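Local coordinates for protein Abbfa_003403 (PDB 4ZXH) that probably activates and condenses amino acid building blocks and releases the product as a nonribosomal peptide synthetase with condensation, adenylation, carrier and thioesterase domains, at residues F166-E171 and L387-F392; F369-L374 and T378-V383; V49-G54 and G135-V140; L159-K164 and D173-I178. All coordinates share one frame; numbering follows the deposited sequence.

Contact 1: residues F166-E171 and L387-F392; sequences FGLVAE and LTLGSF. With K (potassium ion), chain D; PX4 (1,2-dimyristoyl-sn-glycero-3-phosphocholine), chain C.
On the wall of the lipid-filled pocket of the condensation domain, Phe166 and Leu168, just where helix 152-165 runs out, meet Leu387 and Leu389 of strand 387-391. Two leucine ends cross at about a right angle. Leu387 CD1 reaches into the fork of Leu168, 3.4 Å from Leu168 CD2 and only slightly further from the other methyl, Leu168 CD1. That methyl also lies 3.8 Å from Leu389 CG. Leu387 turns its CG between backbone N and carbonyl carbon (chi1 48°); with CD1 at Leu168, its other methyl, CD2, is 4.1 Å from Phe166 CD1 and meets the ring at a slant. Branched and aromatic hydrocarbons suit this buried seam, which joins the end of a helix to a six-stranded mixed sheet. The helix stops in a Schellman motif at Gly167, whose positive phi of 85° is readily adopted by a residue without a side chain. One face of the Phe166 ring is taken by an acyl chain of the phospholipid, with PX4 C28 standing 3.6 Å above the ring plane towards its rim. Leu387 and Leu389 also pack on Val47 of strand 40-49. Further along the same strand, Ser391 OG is a ligand of the potassium ion.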
# COMPACT_ATOMS: atom_id res chain seq x y z
N PHE A 166 24.15 -42.20 14.51
CA PHE A 166 25.22 -41.67 15.35
C PHE A 166 25.33 -42.33 16.72
O PHE A 166 26.27 -42.04 17.46
CB PHE A 166 25.06 -40.17 15.54
CG PHE A 166 25.71 -39.35 14.47
CD1 PHE A 166 27.08 -39.17 14.46
CD2 PHE A 166 24.95 -38.77 13.47
CE1 PHE A 166 27.68 -38.43 13.47
CE2 PHE A 166 25.54 -38.03 12.48
CZ PHE A 166 26.91 -37.85 12.48
N GLY A 167 24.40 -43.22 17.05
CA GLY A 167 24.41 -43.88 18.34
C GLY A 167 23.75 -43.15 19.51
O GLY A 167 24.07 -43.43 20.66
N LEU A 168 22.84 -42.23 19.22
CA LEU A 168 22.18 -41.43 20.26
C LEU A 168 20.84 -42.00 20.75
O LEU A 168 20.45 -41.77 21.89
CB LEU A 168 21.97 -40.00 19.76
CG LEU A 168 23.28 -39.25 19.55
CD1 LEU A 168 23.05 -37.96 18.83
CD2 LEU A 168 23.91 -39.00 20.90
N VAL A 169 20.12 -42.72 19.89
CA VAL A 169 18.88 -43.36 20.30
C VAL A 169 18.95 -44.80 19.85
O VAL A 169 19.74 -45.12 18.94
CB VAL A 169 17.60 -42.67 19.71
CG1 VAL A 169 17.46 -41.26 20.23
CG2 VAL A 169 17.64 -42.68 18.20
N ALA A 170 18.15 -45.67 20.44
CA ALA A 170 18.32 -47.09 20.18
C ALA A 170 17.60 -47.53 18.91
O ALA A 170 18.12 -48.36 18.17
CB ALA A 170 17.84 -47.91 21.37
N GLU A 171 16.42 -46.99 18.65
CA GLU A 171 15.74 -47.37 17.42
C GLU A 171 14.94 -46.24 16.77
O GLU A 171 14.56 -45.26 17.42
CB GLU A 171 14.83 -48.57 17.67
CG GLU A 171 13.91 -48.43 18.87
CD GLU A 171 13.09 -49.69 19.13
OE1 GLU A 171 13.46 -50.77 18.59
OE2 GLU A 171 12.09 -49.59 19.86
N LEU A 387 29.45 -38.81 21.10
CA LEU A 387 29.13 -37.38 21.21
C LEU A 387 27.97 -37.07 22.13
O LEU A 387 27.32 -37.96 22.66
CB LEU A 387 28.84 -36.78 19.83
CG LEU A 387 27.89 -37.47 18.85
CD1 LEU A 387 26.52 -37.53 19.36
CD2 LEU A 387 27.85 -36.62 17.59
N THR A 388 27.69 -35.78 22.26
CA THR A 388 26.65 -35.30 23.16
C THR A 388 25.95 -34.11 22.54
O THR A 388 26.62 -33.16 22.11
CB THR A 388 27.24 -34.90 24.53
OG1 THR A 388 27.82 -36.06 25.16
CG2 THR A 388 26.18 -34.29 25.42
N LEU A 389 24.61 -34.15 22.47
CA LEU A 389 23.82 -33.04 21.92
C LEU A 389 23.22 -32.19 23.03
O LEU A 389 22.66 -32.72 23.99
CB LEU A 389 22.68 -33.52 21.02
CG LEU A 389 22.88 -34.22 19.67
CD1 LEU A 389 21.56 -34.24 18.94
CD2 LEU A 389 23.93 -33.55 18.82
N GLY A 390 23.31 -30.87 22.90
CA GLY A 390 22.71 -29.95 23.86
C GLY A 390 21.88 -28.93 23.10
O GLY A 390 21.93 -28.90 21.88
N SER A 391 21.12 -28.10 23.82
CA SER A 391 20.30 -27.07 23.18
C SER A 391 21.15 -26.01 22.55
O SER A 391 22.25 -25.76 23.00
CB SER A 391 19.35 -26.41 24.19
OG SER A 391 18.35 -27.30 24.63
N PHE A 392 20.63 -25.40 21.48
CA PHE A 392 21.17 -24.13 20.98
C PHE A 392 20.05 -23.35 20.26
O PHE A 392 19.81 -23.55 19.07
CB PHE A 392 22.37 -24.37 20.05
CG PHE A 392 23.11 -23.11 19.68
CD1 PHE A 392 24.17 -22.66 20.44
CD2 PHE A 392 22.73 -22.36 18.57
CE1 PHE A 392 24.84 -21.51 20.11
CE2 PHE A 392 23.39 -21.20 18.23
CZ PHE A 392 24.44 -20.77 19.00
K K D . 15.96 -26.17 23.34
O1 PX4 C . 37.88 -31.13 10.37
O2 PX4 C . 38.15 -30.47 12.88
P1 PX4 C . 37.72 -31.48 11.83
O3 PX4 C . 38.41 -32.90 12.17
C1 PX4 C . 39.56 -33.42 11.50
C2 PX4 C . 40.06 -34.64 12.27
N1 PX4 C . 41.10 -35.40 11.55
C3 PX4 C . 42.02 -34.49 10.83
C4 PX4 C . 41.87 -36.20 12.52
C5 PX4 C . 40.48 -36.33 10.59
O4 PX4 C . 36.17 -31.87 12.11
C6 PX4 C . 35.35 -31.26 13.11
C7 PX4 C . 33.90 -31.30 12.63
C8 PX4 C . 33.98 -31.20 11.11
O5 PX4 C . 32.68 -31.23 10.54
C9 PX4 C . 32.44 -31.86 9.24
O6 PX4 C . 33.31 -32.51 8.70
C10 PX4 C . 31.09 -31.70 8.58
C11 PX4 C . 30.26 -32.97 8.72
C12 PX4 C . 28.95 -32.64 9.42
C13 PX4 C . 27.83 -33.49 8.82
C14 PX4 C . 27.14 -34.29 9.90
C15 PX4 C . 26.33 -35.39 9.24
C16 PX4 C . 24.87 -35.27 9.63
C17 PX4 C . 24.02 -36.20 8.78
C18 PX4 C . 23.56 -35.48 7.51
C19 PX4 C . 22.09 -35.08 7.59
C20 PX4 C . 21.81 -33.94 6.60
C21 PX4 C . 20.32 -33.60 6.58
C22 PX4 C . 20.06 -32.15 6.22
O7 PX4 C . 33.27 -32.53 13.02
C23 PX4 C . 31.94 -32.33 13.62
O8 PX4 C . 31.73 -31.26 14.16
C24 PX4 C . 30.85 -33.41 13.53
C25 PX4 C . 29.52 -33.08 14.23
C26 PX4 C . 28.42 -34.12 13.95
C27 PX4 C . 27.06 -33.75 14.55
C28 PX4 C . 25.96 -34.80 14.33
C29 PX4 C . 24.60 -34.41 14.94
C30 PX4 C . 23.53 -35.50 14.76
C31 PX4 C . 22.07 -35.00 14.64
C32 PX4 C . 21.78 -34.48 13.22
C33 PX4 C . 20.31 -34.42 12.79
C34 PX4 C . 20.10 -33.46 11.61
C35 PX4 C . 18.97 -33.81 10.65
C36 PX4 C . 17.93 -32.70 10.57

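Contact 2: residues F369-L374 and T378-V383; sequences FKELLL and TPATLV. With K (potassium ion), chain D.
Phe369 reaches Leu382 by a detour. Its CB leaves the backbone on the far side, but with CG beside the backbone N (chi1 -59°) the ring swings back until Phe369 CE1 is 3.6 Å from Leu382 CD2. The two side chains meet at a slant, and a large flat ring can touch both the helix and the strand here. Glu371 points at the other segment, and the hydrocarbon base of its side chain makes the contact, with Glu371 CB 3.9 Å from Thr378 CG2 and 4.1 Å from Ala380 CB. The backbone carbonyl of the same residue turns to the potassium ion, with Glu371 O 2.9 Å from the metal. Leu372 divides its work similarly, since its O is a second ligand while Leu372 CD2 rests 3.8 Å from Ala380 O and its other methyl faces the base of Leu382. Leu374 O, 2.9 Å from the potassium, adds a third carbonyl just past the helix-like residues 370-372, and Ile376 O with Ser391 OG completes the site. The turn leads into the short strand 382-383, where Leu382 is backbone-bonded to Leu389 of strand 387-391. The Phe369 ring lies on helix 152-165 at Leu159, Arg160 and Ser163, while Glu371, Leu374 and Thr378 touch Tyr411 of strand 403-411.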
# COMPACT_ATOMS: atom_id res chain seq x y z
N PHE A 369 13.89 -35.98 22.41
CA PHE A 369 14.23 -34.71 21.77
C PHE A 369 13.34 -33.55 22.19
O PHE A 369 13.46 -32.44 21.67
CB PHE A 369 14.15 -34.83 20.24
CG PHE A 369 15.04 -35.87 19.67
CD1 PHE A 369 16.31 -35.54 19.21
CD2 PHE A 369 14.63 -37.19 19.58
CE1 PHE A 369 17.15 -36.52 18.67
CE2 PHE A 369 15.46 -38.17 19.05
CZ PHE A 369 16.72 -37.83 18.59
N LYS A 370 12.42 -33.82 23.12
CA LYS A 370 11.43 -32.82 23.54
C LYS A 370 12.09 -31.50 23.94
O LYS A 370 11.93 -30.48 23.28
CB LYS A 370 10.59 -33.38 24.69
CG LYS A 370 9.60 -32.42 25.32
CD LYS A 370 8.89 -33.08 26.53
CE LYS A 370 8.17 -32.06 27.41
NZ LYS A 370 9.11 -31.11 28.09
N GLU A 371 12.87 -31.53 25.01
CA GLU A 371 13.49 -30.32 25.53
C GLU A 371 14.53 -29.70 24.57
O GLU A 371 14.70 -28.49 24.57
CB GLU A 371 14.10 -30.61 26.90
CG GLU A 371 13.08 -31.19 27.86
CD GLU A 371 13.59 -31.29 29.29
OE1 GLU A 371 14.68 -30.76 29.56
OE2 GLU A 371 12.90 -31.91 30.14
N LEU A 372 15.19 -30.52 23.75
CA LEU A 372 16.15 -29.99 22.77
C LEU A 372 15.50 -29.12 21.70
O LEU A 372 16.12 -28.20 21.17
CB LEU A 372 16.90 -31.11 22.06
CG LEU A 372 17.97 -31.87 22.83
CD1 LEU A 372 18.58 -32.94 21.95
CD2 LEU A 372 19.03 -30.92 23.32
N LEU A 373 14.25 -29.42 21.39
CA LEU A 373 13.54 -28.76 20.29
C LEU A 373 12.73 -27.55 20.75
O LEU A 373 12.13 -26.87 19.93
CB LEU A 373 12.63 -29.76 19.59
CG LEU A 373 13.30 -30.90 18.82
CD1 LEU A 373 12.27 -31.74 18.08
CD2 LEU A 373 14.31 -30.33 17.85
N LEU A 374 12.70 -27.29 22.05
CA LEU A 374 12.03 -26.11 22.58
C LEU A 374 12.73 -24.81 22.15
O LEU A 374 13.90 -24.81 21.76
CB LEU A 374 11.94 -26.18 24.11
CG LEU A 374 10.94 -27.17 24.70
CD1 LEU A 374 11.03 -27.19 26.21
CD2 LEU A 374 9.55 -26.79 24.27
N THR A 378 17.77 -25.31 27.69
CA THR A 378 17.57 -26.33 28.70
C THR A 378 18.88 -27.07 28.90
O THR A 378 19.58 -27.34 27.93
CB THR A 378 16.47 -27.32 28.28
OG1 THR A 378 15.19 -26.68 28.36
CG2 THR A 378 16.46 -28.52 29.16
N PRO A 379 19.21 -27.40 30.16
CA PRO A 379 20.43 -28.17 30.45
C PRO A 379 20.38 -29.66 30.04
O PRO A 379 21.39 -30.36 30.23
CB PRO A 379 20.55 -28.04 31.97
CG PRO A 379 19.15 -27.82 32.44
CD PRO A 379 18.53 -26.96 31.39
N ALA A 380 19.24 -30.13 29.49
CA ALA A 380 19.09 -31.51 29.02
C ALA A 380 19.93 -31.82 27.80
O ALA A 380 20.15 -30.96 26.94
CB ALA A 380 17.64 -31.81 28.70
N THR A 381 20.39 -33.07 27.75
CA THR A 381 21.32 -33.56 26.74
C THR A 381 20.96 -34.96 26.28
O THR A 381 20.21 -35.70 26.93
CB THR A 381 22.77 -33.61 27.26
OG1 THR A 381 22.83 -34.42 28.44
CG2 THR A 381 23.30 -32.21 27.56
N LEU A 382 21.54 -35.33 25.15
CA LEU A 382 21.39 -36.66 24.59
C LEU A 382 22.80 -37.21 24.42
O LEU A 382 23.56 -36.75 23.59
CB LEU A 382 20.64 -36.57 23.26
CG LEU A 382 20.06 -37.80 22.60
CD1 LEU A 382 19.12 -38.47 23.55
CD2 LEU A 382 19.32 -37.35 21.37
N VAL A 383 23.16 -38.18 25.26
CA VAL A 383 24.54 -38.63 25.33
C VAL A 383 24.73 -39.97 24.66
O VAL A 383 24.06 -40.96 24.99
CB VAL A 383 25.01 -38.72 26.79
CG1 VAL A 383 26.45 -39.21 26.86
CG2 VAL A 383 24.85 -37.37 27.47
K K D . 15.96 -26.17 23.34

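Contact 3: residues V49-G54 and G135-V140; sequences VNQSLG and GQNHYV. With PX4 (1,2-dimyristoyl-sn-glycero-3-phosphocholine), chain C.
Val49 N donates a 2.9 Å hydrogen bond to Asn137 O, with an N-H...O angle of 159° and the donor almost in line with the carbonyl bond. The acceptor sits in the type II turn from Gly135 to His138, which is closed by the bond from His138 N to Gly135 O at 3.1 Å. Asn137 takes the third position of that turn with a phi of 64°, a left-handed conformation that asparagine tolerates better than most residues with a side chain. Its CB lies 3.6 Å from Val49 CG2, the two side chains crossing at about a right angle. With Val49 CG1 anti to the carbonyl carbon (chi1 -58°), CG2 falls between backbone N and carbonyl carbon, where this one methyl can serve two neighbours. It also meets the edge of the Tyr139 ring, near the ring plane, 4.1 Å from Tyr139 CE2. Over one face of that ring lies an ester carbonyl of the bound phospholipid, PX4 O8, offset toward the rim, and Tyr139 OH is 3.2 Å from PX4 C6 of the glycerol part. An aromatic ring bearing a hydroxyl fits this border between acyl chains and polar head. Tyr139 and Val47 continue the backbone pairing, so that strand 138-146 of the hairpin lies antiparallel beside strand 40-49, and the Tyr139 ring becomes part of the phospholipid pocket.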
# COMPACT_ATOMS: atom_id res chain seq x y z
N VAL A 49 32.15 -33.71 21.48
CA VAL A 49 32.55 -34.99 20.91
C VAL A 49 33.67 -35.65 21.69
O VAL A 49 34.35 -35.01 22.50
CB VAL A 49 32.99 -34.84 19.42
CG1 VAL A 49 31.86 -34.25 18.56
CG2 VAL A 49 34.23 -33.99 19.29
N ASN A 50 33.81 -36.95 21.46
CA ASN A 50 34.95 -37.74 21.93
C ASN A 50 35.79 -38.12 20.70
O ASN A 50 35.30 -38.02 19.57
CB ASN A 50 34.47 -38.99 22.67
CG ASN A 50 33.78 -38.67 23.99
OD1 ASN A 50 34.14 -37.71 24.68
ND2 ASN A 50 32.80 -39.50 24.37
N GLN A 51 37.03 -38.55 20.90
CA GLN A 51 37.90 -38.83 19.75
C GLN A 51 37.44 -40.04 18.93
O GLN A 51 37.85 -40.20 17.77
CB GLN A 51 39.35 -39.02 20.19
CG GLN A 51 40.38 -38.43 19.20
CD GLN A 51 40.24 -36.91 19.01
OE1 GLN A 51 40.18 -36.41 17.88
NE2 GLN A 51 40.20 -36.17 20.11
N SER A 52 36.59 -40.89 19.52
CA SER A 52 36.17 -42.13 18.86
C SER A 52 35.15 -41.89 17.73
O SER A 52 34.78 -42.82 17.02
CB SER A 52 35.61 -43.12 19.89
OG SER A 52 34.49 -42.61 20.62
N LEU A 53 34.72 -40.63 17.58
CA LEU A 53 33.80 -40.24 16.50
C LEU A 53 34.46 -40.46 15.15
O LEU A 53 33.81 -40.88 14.18
CB LEU A 53 33.37 -38.78 16.65
CG LEU A 53 32.31 -38.24 15.68
CD1 LEU A 53 31.08 -39.14 15.63
CD2 LEU A 53 31.90 -36.82 16.04
N GLY A 54 35.76 -40.18 15.08
CA GLY A 54 36.53 -40.41 13.87
C GLY A 54 35.97 -39.68 12.67
O GLY A 54 35.70 -38.48 12.73
N GLY A 135 35.60 -24.56 20.93
CA GLY A 135 36.65 -24.95 21.86
C GLY A 135 37.08 -26.34 21.47
O GLY A 135 36.57 -26.86 20.47
N GLN A 136 37.98 -26.96 22.21
CA GLN A 136 38.43 -28.26 21.76
C GLN A 136 37.31 -29.29 21.88
O GLN A 136 36.71 -29.46 22.94
CB GLN A 136 39.67 -28.75 22.50
CG GLN A 136 40.29 -29.93 21.76
CD GLN A 136 41.45 -30.57 22.50
OE1 GLN A 136 41.74 -30.23 23.66
NE2 GLN A 136 42.12 -31.52 21.84
N ASN A 137 37.01 -29.91 20.74
CA ASN A 137 36.00 -30.95 20.61
C ASN A 137 34.60 -30.44 20.90
O ASN A 137 33.68 -31.21 21.17
CB ASN A 137 36.34 -32.13 21.52
CG ASN A 137 37.56 -32.88 21.04
OD1 ASN A 137 37.87 -32.90 19.84
ND2 ASN A 137 38.27 -33.51 21.97
N HIS A 138 34.42 -29.13 20.79
CA HIS A 138 33.15 -28.50 21.12
C HIS A 138 32.63 -27.65 19.94
O HIS A 138 33.31 -26.72 19.50
CB HIS A 138 33.34 -27.65 22.37
CG HIS A 138 32.08 -27.01 22.85
ND1 HIS A 138 32.07 -26.08 23.86
CD2 HIS A 138 30.80 -27.15 22.45
CE1 HIS A 138 30.83 -25.67 24.07
NE2 HIS A 138 30.04 -26.31 23.23
N TYR A 139 31.45 -27.99 19.44
CA TYR A 139 30.94 -27.41 18.20
C TYR A 139 29.50 -26.95 18.33
O TYR A 139 28.76 -27.45 19.18
CB TYR A 139 31.03 -28.42 17.05
CG TYR A 139 32.43 -28.91 16.77
CD1 TYR A 139 33.29 -28.18 15.98
CD2 TYR A 139 32.90 -30.10 17.31
CE1 TYR A 139 34.58 -28.61 15.73
CE2 TYR A 139 34.20 -30.55 17.07
CZ TYR A 139 35.03 -29.80 16.27
OH TYR A 139 36.33 -30.20 16.01
N VAL A 140 29.10 -25.99 17.49
CA VAL A 140 27.69 -25.73 17.24
C VAL A 140 27.40 -26.10 15.79
O VAL A 140 28.16 -25.77 14.88
CB VAL A 140 27.31 -24.27 17.51
CG1 VAL A 140 25.86 -24.01 17.13
CG2 VAL A 140 27.55 -23.93 18.98
O1 PX4 C . 37.88 -31.13 10.37
O2 PX4 C . 38.15 -30.47 12.88
P1 PX4 C . 37.72 -31.48 11.83
O3 PX4 C . 38.41 -32.90 12.17
C1 PX4 C . 39.56 -33.42 11.50
C2 PX4 C . 40.06 -34.64 12.27
N1 PX4 C . 41.10 -35.40 11.55
C3 PX4 C . 42.02 -34.49 10.83
C4 PX4 C . 41.87 -36.20 12.52
C5 PX4 C . 40.48 -36.33 10.59
O4 PX4 C . 36.17 -31.87 12.11
C6 PX4 C . 35.35 -31.26 13.11
C7 PX4 C . 33.90 -31.30 12.63
C8 PX4 C . 33.98 -31.20 11.11
O5 PX4 C . 32.68 -31.23 10.54
C9 PX4 C . 32.44 -31.86 9.24
O6 PX4 C . 33.31 -32.51 8.70
C10 PX4 C . 31.09 -31.70 8.58
C11 PX4 C . 30.26 -32.97 8.72
C12 PX4 C . 28.95 -32.64 9.42
C13 PX4 C . 27.83 -33.49 8.82
C14 PX4 C . 27.14 -34.29 9.90
C15 PX4 C . 26.33 -35.39 9.24
C16 PX4 C . 24.87 -35.27 9.63
C17 PX4 C . 24.02 -36.20 8.78
C18 PX4 C . 23.56 -35.48 7.51
C19 PX4 C . 22.09 -35.08 7.59
C20 PX4 C . 21.81 -33.94 6.60
C21 PX4 C . 20.32 -33.60 6.58
C22 PX4 C . 20.06 -32.15 6.22
O7 PX4 C . 33.27 -32.53 13.02
C23 PX4 C . 31.94 -32.33 13.62
O8 PX4 C . 31.73 -31.26 14.16
C24 PX4 C . 30.85 -33.41 13.53
C25 PX4 C . 29.52 -33.08 14.23
C26 PX4 C . 28.42 -34.12 13.95
C27 PX4 C . 27.06 -33.75 14.55
C28 PX4 C . 25.96 -34.80 14.33
C29 PX4 C . 24.60 -34.41 14.94
C30 PX4 C . 23.53 -35.50 14.76
C31 PX4 C . 22.07 -35.00 14.64
C32 PX4 C . 21.78 -34.48 13.22
C33 PX4 C . 20.31 -34.42 12.79
C34 PX4 C . 20.10 -33.46 11.61
C35 PX4 C . 18.97 -33.81 10.65
C36 PX4 C . 17.93 -32.70 10.57

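Contact 4: residues L159-K164 and D173-I178; sequences LRDVSK and DAVNGI. With PX4 (1,2-dimyristoyl-sn-glycero-3-phosphocholine), chain C.
Asp161 and Val175 touch through hydrocarbon, although one of them is an acid. Asp161 sends CG anti to the backbone N (chi1 -165°), which lays CG and OD1 along Val175 CG2, each 4.0 Å from it, with Asp161 CB at 3.9 Å. On the valine, CG1 is the branch opposite the backbone N (chi1 -174°), and it is the other branch, CG2, that turns onto the aspartate. The carboxylate has polar partners of its own: OD2 accepts from Tyr68 OH and forms a salt bridge with Arg165 NE, which suits a buried acid. On the helix, Ser163 OG bonds back to Leu159 O at 3.0 Å, arriving from the opposite face of the carbonyl plane to Ser163 N, so one oxygen holds two donors. Apolar residues line the lipid side: Leu159 CD1 is 3.5 Å from PX4 C33, and Val162 CG1 is 3.7 Å from PX4 C17. Asn176 folds its OD1 onto Ile178 N at 2.8 Å in an Asx turn. The same oxygen accepts from Glu179 N, where helix 179-187 begins. Helix 152-165 is thus bordered by the lipid and by the loop that leads to helix 179-187, while its Arg160 forms a salt bridge with Glu368, in the loop ahead of strand 382-383.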
# COMPACT_ATOMS: atom_id res chain seq x y z
N LEU A 159 15.83 -36.33 11.76
CA LEU A 159 16.55 -36.18 13.03
C LEU A 159 16.65 -37.49 13.81
O LEU A 159 17.71 -37.84 14.33
CB LEU A 159 15.85 -35.14 13.89
CG LEU A 159 16.37 -34.95 15.31
CD1 LEU A 159 17.87 -34.71 15.28
CD2 LEU A 159 15.64 -33.79 15.97
N ARG A 160 15.55 -38.22 13.89
CA ARG A 160 15.57 -39.43 14.67
C ARG A 160 16.46 -40.45 13.97
O ARG A 160 17.33 -41.05 14.60
CB ARG A 160 14.17 -39.98 14.88
CG ARG A 160 14.19 -41.19 15.82
CD ARG A 160 12.84 -41.67 16.30
NE ARG A 160 13.12 -42.51 17.46
CZ ARG A 160 13.17 -42.06 18.71
NH1 ARG A 160 12.92 -40.77 18.97
NH2 ARG A 160 13.47 -42.89 19.70
N ASP A 161 16.27 -40.64 12.68
CA ASP A 161 17.10 -41.55 11.91
C ASP A 161 18.59 -41.24 12.02
O ASP A 161 19.39 -42.13 12.30
CB ASP A 161 16.68 -41.52 10.45
CG ASP A 161 17.23 -42.69 9.66
OD1 ASP A 161 16.75 -43.84 9.87
OD2 ASP A 161 18.12 -42.45 8.82
N VAL A 162 18.98 -39.99 11.83
CA VAL A 162 20.40 -39.66 11.84
C VAL A 162 20.99 -39.82 13.24
O VAL A 162 22.14 -40.22 13.39
CB VAL A 162 20.63 -38.25 11.30
CG1 VAL A 162 22.10 -37.86 11.42
CG2 VAL A 162 20.21 -38.20 9.86
N SER A 163 20.19 -39.54 14.26
CA SER A 163 20.62 -39.76 15.63
C SER A 163 20.91 -41.24 15.91
O SER A 163 21.84 -41.57 16.65
CB SER A 163 19.55 -39.25 16.58
OG SER A 163 19.56 -37.83 16.63
N LYS A 164 20.11 -42.14 15.34
CA LYS A 164 20.36 -43.56 15.51
C LYS A 164 21.68 -43.93 14.85
O LYS A 164 22.48 -44.69 15.40
CB LYS A 164 19.22 -44.40 14.93
CG LYS A 164 19.46 -45.90 15.06
CD LYS A 164 18.36 -46.71 14.40
CE LYS A 164 18.22 -46.37 12.92
NZ LYS A 164 17.11 -47.13 12.24
N ASP A 173 12.06 -45.66 13.25
CA ASP A 173 11.28 -46.22 12.14
C ASP A 173 11.97 -45.93 10.80
O ASP A 173 12.63 -44.89 10.64
CB ASP A 173 9.87 -45.64 12.11
CG ASP A 173 9.02 -46.13 13.26
OD1 ASP A 173 9.23 -47.27 13.71
OD2 ASP A 173 8.16 -45.35 13.71
N ALA A 174 11.82 -46.84 9.84
CA ALA A 174 12.37 -46.60 8.51
C ALA A 174 11.75 -45.35 7.86
O ALA A 174 10.57 -45.05 8.03
CB ALA A 174 12.16 -47.81 7.62
N VAL A 175 12.57 -44.61 7.13
CA VAL A 175 12.16 -43.37 6.52
C VAL A 175 12.03 -43.54 5.01
O VAL A 175 12.94 -44.04 4.36
CB VAL A 175 13.16 -42.23 6.83
CG1 VAL A 175 12.64 -40.90 6.31
CG2 VAL A 175 13.45 -42.15 8.33
N ASN A 176 10.91 -43.13 4.44
CA ASN A 176 10.78 -43.15 2.99
C ASN A 176 11.14 -41.79 2.38
O ASN A 176 10.50 -40.77 2.68
CB ASN A 176 9.37 -43.57 2.58
CG ASN A 176 9.26 -43.85 1.09
OD1 ASN A 176 9.87 -43.16 0.26
ND2 ASN A 176 8.50 -44.88 0.75
N GLY A 177 12.16 -41.78 1.53
CA GLY A 177 12.65 -40.54 0.94
C GLY A 177 12.38 -40.48 -0.55
O GLY A 177 13.00 -39.68 -1.24
N ILE A 178 11.48 -41.34 -1.05
CA ILE A 178 11.12 -41.38 -2.47
C ILE A 178 9.59 -41.25 -2.74
O ILE A 178 9.16 -41.01 -3.87
CB ILE A 178 11.64 -42.68 -3.13
CG1 ILE A 178 11.59 -42.59 -4.67
CG2 ILE A 178 10.86 -43.87 -2.66
CD1 ILE A 178 12.35 -41.39 -5.25
O1 PX4 C . 37.88 -31.13 10.37
O2 PX4 C . 38.15 -30.47 12.88
P1 PX4 C . 37.72 -31.48 11.83
O3 PX4 C . 38.41 -32.90 12.17
C1 PX4 C . 39.56 -33.42 11.50
C2 PX4 C . 40.06 -34.64 12.27
N1 PX4 C . 41.10 -35.40 11.55
C3 PX4 C . 42.02 -34.49 10.83
C4 PX4 C . 41.87 -36.20 12.52
C5 PX4 C . 40.48 -36.33 10.59
O4 PX4 C . 36.17 -31.87 12.11
C6 PX4 C . 35.35 -31.26 13.11
C7 PX4 C . 33.90 -31.30 12.63
C8 PX4 C . 33.98 -31.20 11.11
O5 PX4 C . 32.68 -31.23 10.54
C9 PX4 C . 32.44 -31.86 9.24
O6 PX4 C . 33.31 -32.51 8.70
C10 PX4 C . 31.09 -31.70 8.58
C11 PX4 C . 30.26 -32.97 8.72
C12 PX4 C . 28.95 -32.64 9.42
C13 PX4 C . 27.83 -33.49 8.82
C14 PX4 C . 27.14 -34.29 9.90
C15 PX4 C . 26.33 -35.39 9.24
C16 PX4 C . 24.87 -35.27 9.63
C17 PX4 C . 24.02 -36.20 8.78
C18 PX4 C . 23.56 -35.48 7.51
C19 PX4 C . 22.09 -35.08 7.59
C20 PX4 C . 21.81 -33.94 6.60
C21 PX4 C . 20.32 -33.60 6.58
C22 PX4 C . 20.06 -32.15 6.22
O7 PX4 C . 33.27 -32.53 13.02
C23 PX4 C . 31.94 -32.33 13.62
O8 PX4 C . 31.73 -31.26 14.16
C24 PX4 C . 30.85 -33.41 13.53
C25 PX4 C . 29.52 -33.08 14.23
C26 PX4 C . 28.42 -34.12 13.95
C27 PX4 C . 27.06 -33.75 14.55
C28 PX4 C . 25.96 -34.80 14.33
C29 PX4 C . 24.60 -34.41 14.94
C30 PX4 C . 23.53 -35.50 14.76
C31 PX4 C . 22.07 -35.00 14.64
C32 PX4 C . 21.78 -34.48 13.22
C33 PX4 C . 20.31 -34.42 12.79
C34 PX4 C . 20.10 -33.46 11.61
C35 PX4 C . 18.97 -33.81 10.65
C36 PX4 C . 17.93 -32.70 10.57

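In the fold
From the N terminus, contact 3 comes first, closing an 80-residue loop as the end of strand 40-49 meets the 127-146 hairpin. After strand 138-146 comes helix 152-165, where contact 4 closes a small loop with 173-178. Contact 1 opens inside that loop, so the two cross, and it runs to strand 387-391. Contact 2, 369-374 with 378-383, is nested within contact 1 and shares its potassium ion. Contacts 1, 2 and 3 reach one mixed sheet. Contacts 1, 3 and 4 touch the same phospholipid, set between sheet and helix. Strands 382-383 and 387-391 join this sheet between strands 356-360 and 403-411 of another, consistent with the crossover between lobes of condensation domains.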